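Local coordinates for protein serine protease inhibitor (Schistosoma haematobium, PDB 3STO) that probably inhibits serine-type endopeptidases, as a member of the serpin family of protease inhibitors, at residues Arg294-Phe298 with Lys347-Ser351; Ala269-Leu273 with Phe381-Ile385; Leu279-Val283 with Phe384-Gln388. All blocks are in the same frame, centred on the assembly; numbering follows the deposited sequence.

Contact 1 (Arg294-Phe298 with Lys347-Ser351)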
loop_
_atom_site.group_PDB
_atom_site.type_symbol
_atom_site.label_atom_id
_atom_site.label_comp_id
_atom_site.label_asym_id
_atom_site.label_seq_id
_atom_site.Cartn_x
_atom_site.Cartn_y
_atom_site.Cartn_z
ATOM N N ARG A 294 15.859 16.237 9.730
ATOM C CA ARG A 294 14.918 16.161 10.846
ATOM C C ARG A 294 13.619 15.606 10.365
ATOM O O ARG A 294 13.092 16.022 9.338
ATOM C CB ARG A 294 14.671 17.523 11.471
ATOM C CG ARG A 294 15.928 18.274 11.813
ATOM C CD ARG A 294 15.603 19.345 12.805
ATOM N NE ARG A 294 16.713 20.249 12.970
ATOM C CZ ARG A 294 16.584 21.561 12.940
ATOM N NH1 ARG A 294 15.385 22.093 12.751
ATOM N NH2 ARG A 294 17.642 22.331 13.109
ATOM N N LEU A 295 13.077 14.698 11.147
ATOM C CA LEU A 295 11.971 13.897 10.700
ATOM C C LEU A 295 11.122 13.572 11.920
ATOM O O LEU A 295 11.614 13.009 12.891
ATOM C CB LEU A 295 12.496 12.605 10.013
ATOM C CG LEU A 295 11.496 11.599 9.428
ATOM C CD1 LEU A 295 10.706 12.243 8.271
ATOM C CD2 LEU A 295 12.147 10.267 8.958
ATOM N N PRO A 296 9.823 13.896 11.852
ATOM C CA PRO A 296 8.887 13.520 12.918
ATOM C C PRO A 296 8.775 11.983 13.107
ATOM O O PRO A 296 8.812 11.206 12.146
ATOM C CB PRO A 296 7.544 14.098 12.415
ATOM C CG PRO A 296 7.900 15.023 11.316
ATOM C CD PRO A 296 9.140 14.533 10.710
ATOM N N LYS A 297 8.636 11.544 14.347
ATOM C CA LYS A 297 8.227 10.184 14.573
ATOM C C LYS A 297 6.693 10.190 14.585
ATOM O O LYS A 297 6.071 11.070 15.147
ATOM C CB LYS A 297 8.810 9.619 15.857
ATOM C CG LYS A 297 8.198 10.122 17.082
ATOM C CD LYS A 297 9.024 9.675 18.287
ATOM C CE LYS A 297 9.324 8.189 18.241
ATOM N NZ LYS A 297 9.889 7.710 19.557
ATOM N N PHE A 298 6.087 9.235 13.892
ATOM C CA PHE A 298 4.637 9.193 13.787
ATOM C C PHE A 298 4.143 7.805 13.434
ATOM O O PHE A 298 4.913 6.908 13.011
ATOM C CB PHE A 298 4.133 10.183 12.731
ATOM C CG PHE A 298 4.623 9.895 11.339
ATOM C CD1 PHE A 298 5.874 10.331 10.925
ATOM C CD2 PHE A 298 3.843 9.178 10.449
ATOM C CE1 PHE A 298 6.325 10.056 9.634
ATOM C CE2 PHE A 298 4.300 8.888 9.152
ATOM C CZ PHE A 298 5.539 9.330 8.754
ATOM N N LYS A 347 4.165 3.151 10.831
ATOM C CA LYS A 347 4.775 3.570 12.090
ATOM C C LYS A 347 6.281 3.876 11.925
ATOM O O LYS A 347 7.098 2.979 11.652
ATOM C CB LYS A 347 4.532 2.502 13.153
ATOM C CG LYS A 347 5.351 2.649 14.386
ATOM C CD LYS A 347 5.085 1.488 15.317
ATOM C CE LYS A 347 6.057 1.486 16.498
ATOM N NZ LYS A 347 6.174 0.132 17.123
ATOM N N LEU A 348 6.653 5.138 12.084
ATOM C CA LEU A 348 8.065 5.521 11.969
ATOM C C LEU A 348 8.635 5.905 13.337
ATOM O O LEU A 348 8.014 6.644 14.091
ATOM C CB LEU A 348 8.188 6.717 11.031
ATOM C CG LEU A 348 9.199 6.785 9.903
ATOM C CD1 LEU A 348 8.683 5.993 8.735
ATOM C CD2 LEU A 348 9.331 8.251 9.510
ATOM N N ASN A 349 9.812 5.398 13.661
ATOM C CA ASN A 349 10.473 5.765 14.892
ATOM C C ASN A 349 11.976 5.674 14.644
ATOM O O ASN A 349 12.390 5.517 13.498
ATOM C CB ASN A 349 9.990 4.899 16.083
ATOM C CG ASN A 349 10.364 3.425 15.932
ATOM O OD1 ASN A 349 11.254 3.079 15.165
ATOM N ND2 ASN A 349 9.693 2.555 16.672
ATOM N N GLU A 350 12.779 5.780 15.709
ATOM C CA GLU A 350 14.241 5.801 15.615
ATOM C C GLU A 350 14.857 4.491 15.142
ATOM O O GLU A 350 15.936 4.491 14.579
ATOM C CB GLU A 350 14.877 6.180 16.966
ATOM C CG GLU A 350 14.620 7.597 17.419
ATOM C CD GLU A 350 13.330 7.755 18.228
ATOM O OE1 GLU A 350 12.523 6.788 18.302
ATOM O OE2 GLU A 350 13.132 8.860 18.789
ATOM N N SER A 351 14.180 3.383 15.406
ATOM C CA SER A 351 14.649 2.060 15.006
ATOM C C SER A 351 14.365 1.766 13.544
ATOM O O SER A 351 15.183 1.124 12.872
ATOM C CB SER A 351 14.003 0.971 15.863
ATOM O OG SER A 351 14.309 1.141 17.230
HETATM O O HOH W 1 12.140 9.032 21.343
#
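K297 and E350 face each other at what corresponds to the breach of a serpin, the part of the main sheet from which the chain runs out of strand 339-348 toward the reactive centre loop. A salt bridge joins them: K297 NZ lies 3.1 Å from E350 OE1 and uses that oxygen's syn lone pair. The lysine chain bends at its third torsion (chi3 -49°), which turns the ammonium toward the carboxylate as the two side chains meet at a slant. A water closes the gap on the other oxygen, accepting from K297 NZ and donating to E350 OE2, which also bonds T207. Both carboxylate oxygens are thus held.

Farther along the strands, F298 and L348 pair loosely through two backbone bonds, L348 N to F298 O at 2.6 Å and a bent one from F298 N to L348 O at 3.2 Å. On the side of L295 and the F298 ring the packing is apolar: L348 CD2 sits 3.5 Å from both L295 CD2 and F298 CE1, so one methyl meets both residues, and L348 CB lies over one face of the ring, toward its rim. N349 OD1 accepts from G352 N. A lysine-glutamate bridge beside a tryptophan, here W198, whose indole N-H binds the N349 carbonyl, resembles the arrangement known from the breach of other serpins such as antitrypsin.

Contact 2 (Ala269-Leu273 with Phe381-Ile385)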
loop_
_atom_site.group_PDB
_atom_site.type_symbol
_atom_site.label_atom_id
_atom_site.label_comp_id
_atom_site.label_asym_id
_atom_site.label_seq_id
_atom_site.Cartn_x
_atom_site.Cartn_y
_atom_site.Cartn_z
ATOM N N ALA A 269 4.642 17.846 -5.594
ATOM C CA ALA A 269 4.769 16.644 -4.793
ATOM C C ALA A 269 3.527 15.771 -4.956
ATOM O O ALA A 269 3.585 14.563 -4.753
ATOM C CB ALA A 269 5.004 16.986 -3.346
ATOM N N THR A 270 2.413 16.397 -5.320
ATOM C CA THR A 270 1.154 15.676 -5.521
ATOM C C THR A 270 1.183 14.834 -6.787
ATOM O O THR A 270 0.604 13.784 -6.829
ATOM C CB THR A 270 -0.025 16.641 -5.653
ATOM O OG1 THR A 270 0.351 17.734 -6.510
ATOM C CG2 THR A 270 -0.408 17.167 -4.309
ATOM N N GLU A 271 1.853 15.324 -7.816
ATOM C CA GLU A 271 2.079 14.555 -9.014
ATOM C C GLU A 271 2.922 13.237 -8.839
ATOM O O GLU A 271 2.774 12.294 -9.600
ATOM C CB GLU A 271 2.627 15.476 -10.099
ATOM C CG GLU A 271 1.709 16.694 -10.372
ATOM C CD GLU A 271 0.217 16.327 -10.576
ATOM O OE1 GLU A 271 -0.125 15.749 -11.636
ATOM O OE2 GLU A 271 -0.617 16.615 -9.677
ATOM N N LEU A 272 3.777 13.164 -7.832
ATOM C CA LEU A 272 4.443 11.912 -7.512
ATOM C C LEU A 272 3.536 10.977 -6.726
ATOM O O LEU A 272 3.621 9.765 -6.904
ATOM C CB LEU A 272 5.739 12.147 -6.728
ATOM C CG LEU A 272 6.896 12.726 -7.534
ATOM C CD1 LEU A 272 7.890 13.311 -6.584
ATOM C CD2 LEU A 272 7.528 11.671 -8.385
ATOM N N LEU A 273 2.702 11.536 -5.842
ATOM C CA LEU A 273 1.742 10.739 -5.096
ATOM C C LEU A 273 0.669 10.144 -6.043
ATOM O O LEU A 273 0.323 8.965 -5.937
ATOM C CB LEU A 273 1.108 11.548 -3.955
ATOM C CG LEU A 273 0.156 10.728 -3.064
ATOM C CD1 LEU A 273 0.930 9.749 -2.189
ATOM C CD2 LEU A 273 -0.751 11.618 -2.200
ATOM N N PHE A 381 4.260 16.657 3.977
ATOM C CA PHE A 381 5.177 16.043 3.037
ATOM C C PHE A 381 4.600 14.759 2.454
ATOM O O PHE A 381 3.689 14.148 3.007
ATOM C CB PHE A 381 6.499 15.737 3.726
ATOM C CG PHE A 381 6.363 14.815 4.919
ATOM C CD1 PHE A 381 5.959 15.303 6.162
ATOM C CD2 PHE A 381 6.638 13.465 4.804
ATOM C CE1 PHE A 381 5.869 14.473 7.256
ATOM C CE2 PHE A 381 6.537 12.617 5.907
ATOM C CZ PHE A 381 6.160 13.121 7.134
ATOM N N ILE A 382 5.168 14.339 1.340
ATOM C CA ILE A 382 4.783 13.072 0.742
ATOM C C ILE A 382 5.932 12.080 0.912
ATOM O O ILE A 382 7.103 12.429 0.787
ATOM C CB ILE A 382 4.316 13.286 -0.737
ATOM C CG1 ILE A 382 2.840 13.713 -0.719
ATOM C CG2 ILE A 382 4.516 12.050 -1.603
ATOM C CD1 ILE A 382 2.616 15.010 -1.328
ATOM N N CYS A 383 5.603 10.853 1.258
ATOM C CA CYS A 383 6.643 9.862 1.419
ATOM C C CYS A 383 6.255 8.493 0.835
ATOM O O CYS A 383 5.071 8.210 0.595
ATOM C CB CYS A 383 7.079 9.762 2.877
ATOM S SG CYS A 383 5.787 9.210 3.940
ATOM N N PHE A 384 7.267 7.663 0.591
ATOM C CA PHE A 384 7.068 6.364 -0.024
ATOM C C PHE A 384 7.970 5.338 0.612
ATOM O O PHE A 384 9.061 5.670 1.065
ATOM C CB PHE A 384 7.458 6.439 -1.480
ATOM C CG PHE A 384 6.701 7.471 -2.277
ATOM C CD1 PHE A 384 5.476 7.138 -2.895
ATOM C CD2 PHE A 384 7.234 8.724 -2.478
ATOM C CE1 PHE A 384 4.793 8.036 -3.675
ATOM C CE2 PHE A 384 6.555 9.669 -3.256
ATOM C CZ PHE A 384 5.334 9.319 -3.866
ATOM N N ILE A 385 7.515 4.091 0.682
ATOM C CA ILE A 385 8.476 3.009 0.774
ATOM C C ILE A 385 8.726 2.609 -0.670
ATOM O O ILE A 385 7.807 2.216 -1.367
ATOM C CB ILE A 385 7.957 1.862 1.564
ATOM C CG1 ILE A 385 7.710 2.309 2.999
ATOM C CG2 ILE A 385 8.916 0.658 1.439
ATOM C CD1 ILE A 385 6.948 1.295 3.825
#
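A269 and I382 meet where helix 269-273, a short helix packed on the serpin B-sheet, lies on strand 381-387 of that sheet, with axes 8.8 Å apart and running 31° from parallel. The close packing is all on the side of the helix that looks at the strand. I382 reaches toward the helix with its terminal methyl: CD1 comes 3.7 Å from A269 CB and 3.6 Å from A269 O, so the ethyl branch packs against the A269 methyl and carbonyl. Its other branch, CG2, points at L273 CB from 4.2 Å and makes a looser contact.

Two residues on, F384 stands on the same face of the strand. With CG anti to its own carbonyl carbon (chi1 -58°), the ring is carried out to the helix backbone, and CZ touches L272 O at 3.5 Å. L273 N lies in the plane of the ring at its edge, while L272 CB adds an apolar contact with CZ at 4.0 Å. The ring therefore meets main chain as much as side chains. No hydrogen bond crosses the interface, and the contact is one of van der Waals packing.

The far side of the helix is different. T270 turns away from the strand and its OG1 bonds back to N267 O, and E271, partly exposed, gives its oxygens to N274 and N276 in the chain just beyond the helix. F381 and C383 point to the other face of the strand. Strand 381-387 itself is held between antiparallel neighbours 253-260 and 392-399: A269 also rests on V258, L273 on A396, and L272 on L279 and Y282 of helix 279-283.

Contact 3 (Leu279-Val283 with Phe384-Gln388)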
loop_
_atom_site.group_PDB
_atom_site.type_symbol
_atom_site.label_atom_id
_atom_site.label_comp_id
_atom_site.label_asym_id
_atom_site.label_seq_id
_atom_site.Cartn_x
_atom_site.Cartn_y
_atom_site.Cartn_z
ATOM N N LEU A 279 8.098 8.219 -10.064
ATOM C CA LEU A 279 8.990 8.304 -8.919
ATOM C C LEU A 279 10.404 7.817 -9.231
ATOM O O LEU A 279 11.393 8.468 -8.869
ATOM C CB LEU A 279 8.414 7.536 -7.707
ATOM C CG LEU A 279 9.187 7.628 -6.352
ATOM C CD1 LEU A 279 9.475 9.068 -5.862
ATOM C CD2 LEU A 279 8.461 6.849 -5.252
ATOM N N SER A 280 10.493 6.671 -9.898
ATOM C CA SER A 280 11.784 6.063 -10.227
ATOM C C SER A 280 12.692 6.991 -11.018
ATOM O O SER A 280 13.899 6.947 -10.832
ATOM C CB SER A 280 11.617 4.715 -10.947
ATOM O OG SER A 280 10.950 4.867 -12.181
ATOM N N GLU A 281 12.112 7.828 -11.879
ATOM C CA GLU A 281 12.870 8.831 -12.629
ATOM C C GLU A 281 13.497 9.875 -11.730
ATOM O O GLU A 281 14.545 10.413 -12.075
ATOM C CB GLU A 281 11.986 9.543 -13.670
ATOM C CG GLU A 281 11.487 8.614 -14.785
ATOM C CD GLU A 281 10.677 9.331 -15.854
ATOM O OE1 GLU A 281 10.756 10.580 -15.905
ATOM O OE2 GLU A 281 9.965 8.650 -16.644
ATOM N N TYR A 282 12.838 10.172 -10.595
ATOM C CA TYR A 282 13.376 11.097 -9.601
ATOM C C TYR A 282 14.386 10.393 -8.742
ATOM O O TYR A 282 15.454 10.926 -8.481
ATOM C CB TYR A 282 12.268 11.740 -8.748
ATOM C CG TYR A 282 11.490 12.706 -9.572
ATOM C CD1 TYR A 282 10.544 12.256 -10.479
ATOM C CD2 TYR A 282 11.766 14.043 -9.535
ATOM C CE1 TYR A 282 9.835 13.139 -11.301
ATOM C CE2 TYR A 282 11.081 14.943 -10.346
ATOM C CZ TYR A 282 10.111 14.487 -11.232
ATOM O OH TYR A 282 9.417 15.374 -12.042
ATOM N N VAL A 283 14.057 9.189 -8.298
ATOM C CA VAL A 283 14.974 8.453 -7.443
ATOM C C VAL A 283 16.314 8.176 -8.144
ATOM O O VAL A 283 17.378 8.253 -7.506
ATOM C CB VAL A 283 14.296 7.183 -6.864
ATOM C CG1 VAL A 283 15.270 6.343 -6.029
ATOM C CG2 VAL A 283 13.107 7.582 -6.001
ATOM N N PHE A 384 7.267 7.663 0.591
ATOM C CA PHE A 384 7.068 6.364 -0.024
ATOM C C PHE A 384 7.970 5.338 0.612
ATOM O O PHE A 384 9.061 5.670 1.065
ATOM C CB PHE A 384 7.458 6.439 -1.480
ATOM C CG PHE A 384 6.701 7.471 -2.277
ATOM C CD1 PHE A 384 5.476 7.138 -2.895
ATOM C CD2 PHE A 384 7.234 8.724 -2.478
ATOM C CE1 PHE A 384 4.793 8.036 -3.675
ATOM C CE2 PHE A 384 6.555 9.669 -3.256
ATOM C CZ PHE A 384 5.334 9.319 -3.866
ATOM N N ILE A 385 7.515 4.091 0.682
ATOM C CA ILE A 385 8.476 3.009 0.774
ATOM C C ILE A 385 8.726 2.609 -0.670
ATOM O O ILE A 385 7.807 2.216 -1.367
ATOM C CB ILE A 385 7.957 1.862 1.564
ATOM C CG1 ILE A 385 7.710 2.309 2.999
ATOM C CG2 ILE A 385 8.916 0.658 1.439
ATOM C CD1 ILE A 385 6.948 1.295 3.825
ATOM N N TYR A 386 9.946 2.802 -1.150
ATOM C CA TYR A 386 10.239 2.620 -2.561
ATOM C C TYR A 386 10.986 1.300 -2.732
ATOM O O TYR A 386 11.889 0.993 -1.951
ATOM C CB TYR A 386 11.089 3.800 -3.065
ATOM C CG TYR A 386 11.568 3.713 -4.498
ATOM C CD1 TYR A 386 10.688 3.860 -5.560
ATOM C CD2 TYR A 386 12.910 3.485 -4.792
ATOM C CE1 TYR A 386 11.118 3.790 -6.872
ATOM C CE2 TYR A 386 13.356 3.407 -6.106
ATOM C CZ TYR A 386 12.446 3.554 -7.151
ATOM O OH TYR A 386 12.867 3.491 -8.470
ATOM N N ASP A 387 10.595 0.528 -3.752
ATOM C CA ASP A 387 11.216 -0.768 -4.057
ATOM C C ASP A 387 12.230 -0.643 -5.197
ATOM O O ASP A 387 11.866 -0.307 -6.323
ATOM C CB ASP A 387 10.142 -1.786 -4.398
ATOM C CG ASP A 387 10.697 -3.196 -4.567
ATOM O OD1 ASP A 387 11.834 -3.380 -5.076
ATOM O OD2 ASP A 387 9.967 -4.132 -4.199
ATOM N N GLN A 388 13.507 -0.914 -4.910
ATOM C CA GLN A 388 14.577 -0.559 -5.852
ATOM C C GLN A 388 14.719 -1.577 -6.946
ATOM O O GLN A 388 15.331 -1.323 -7.978
ATOM C CB GLN A 388 15.923 -0.333 -5.150
ATOM C CG GLN A 388 15.835 0.702 -4.062
ATOM C CD GLN A 388 16.919 1.744 -4.154
ATOM O OE1 GLN A 388 17.078 2.440 -5.178
ATOM N NE2 GLN A 388 17.686 1.859 -3.089
#
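L279 and V283 set one side of helix 279-283 against the aromatic side chains of strand 381-387, part of the serpin fold in which two short successive helices cover this strand of the B-sheet. Helix and strand axes here are 82° apart, almost perpendicular, and approach to 10.4 Å.

CH-pi contacts lead. L279 CD2 sits over one face of the F384 ring, 3.6 Å from its centroid. V283 CG2 stands above the centre of the Y386 ring, 4.1 Å from the centroid and only 6° off the normal.

Plain apolar contacts fill in around them. The same L279 methyl, CD2, is 3.7 Å from Y386 CD1, so it is wedged between the two aromatic residues; CG of this leucine is anti to the backbone N (chi1 -175°), which sends the branches out to the strand. V283 CG1 reaches Y386 CE2 at 3.5 Å, giving the tyrosine both valine methyls. T254 and V256 of the adjoining strand 253-260 also touch Y386.

Among polar groups, Y386 OH sits against S280 CB at 3.0 Å, but no hydrogen bond joins the segments. At the outer end Q388 OE1 lies in the plane of the Y386 ring, at its edge, 4.4 Å from V283 CG1.

Contacts 2 and 3 are one continuous piece of packing: their centres are 10 Å apart, both use strand 381-387, and helices 269-273 and 279-283 follow each other in the chain. F384 serves both, and the helices touch directly through L272 CD2, 3.7 Å from L279 CA. Contact 1 lies about 17 Å from contact 2, centre to centre, on the other side of the strand, yet it touches it where F298 CE1 packs 4.0 Å from F381 CZ. The centre of contact 3 is about 20 Å from that of contact 1, with about 7 Å between nearest atoms and no touch. Of the three, contact 1 lies at the approach to the reactive centre loop.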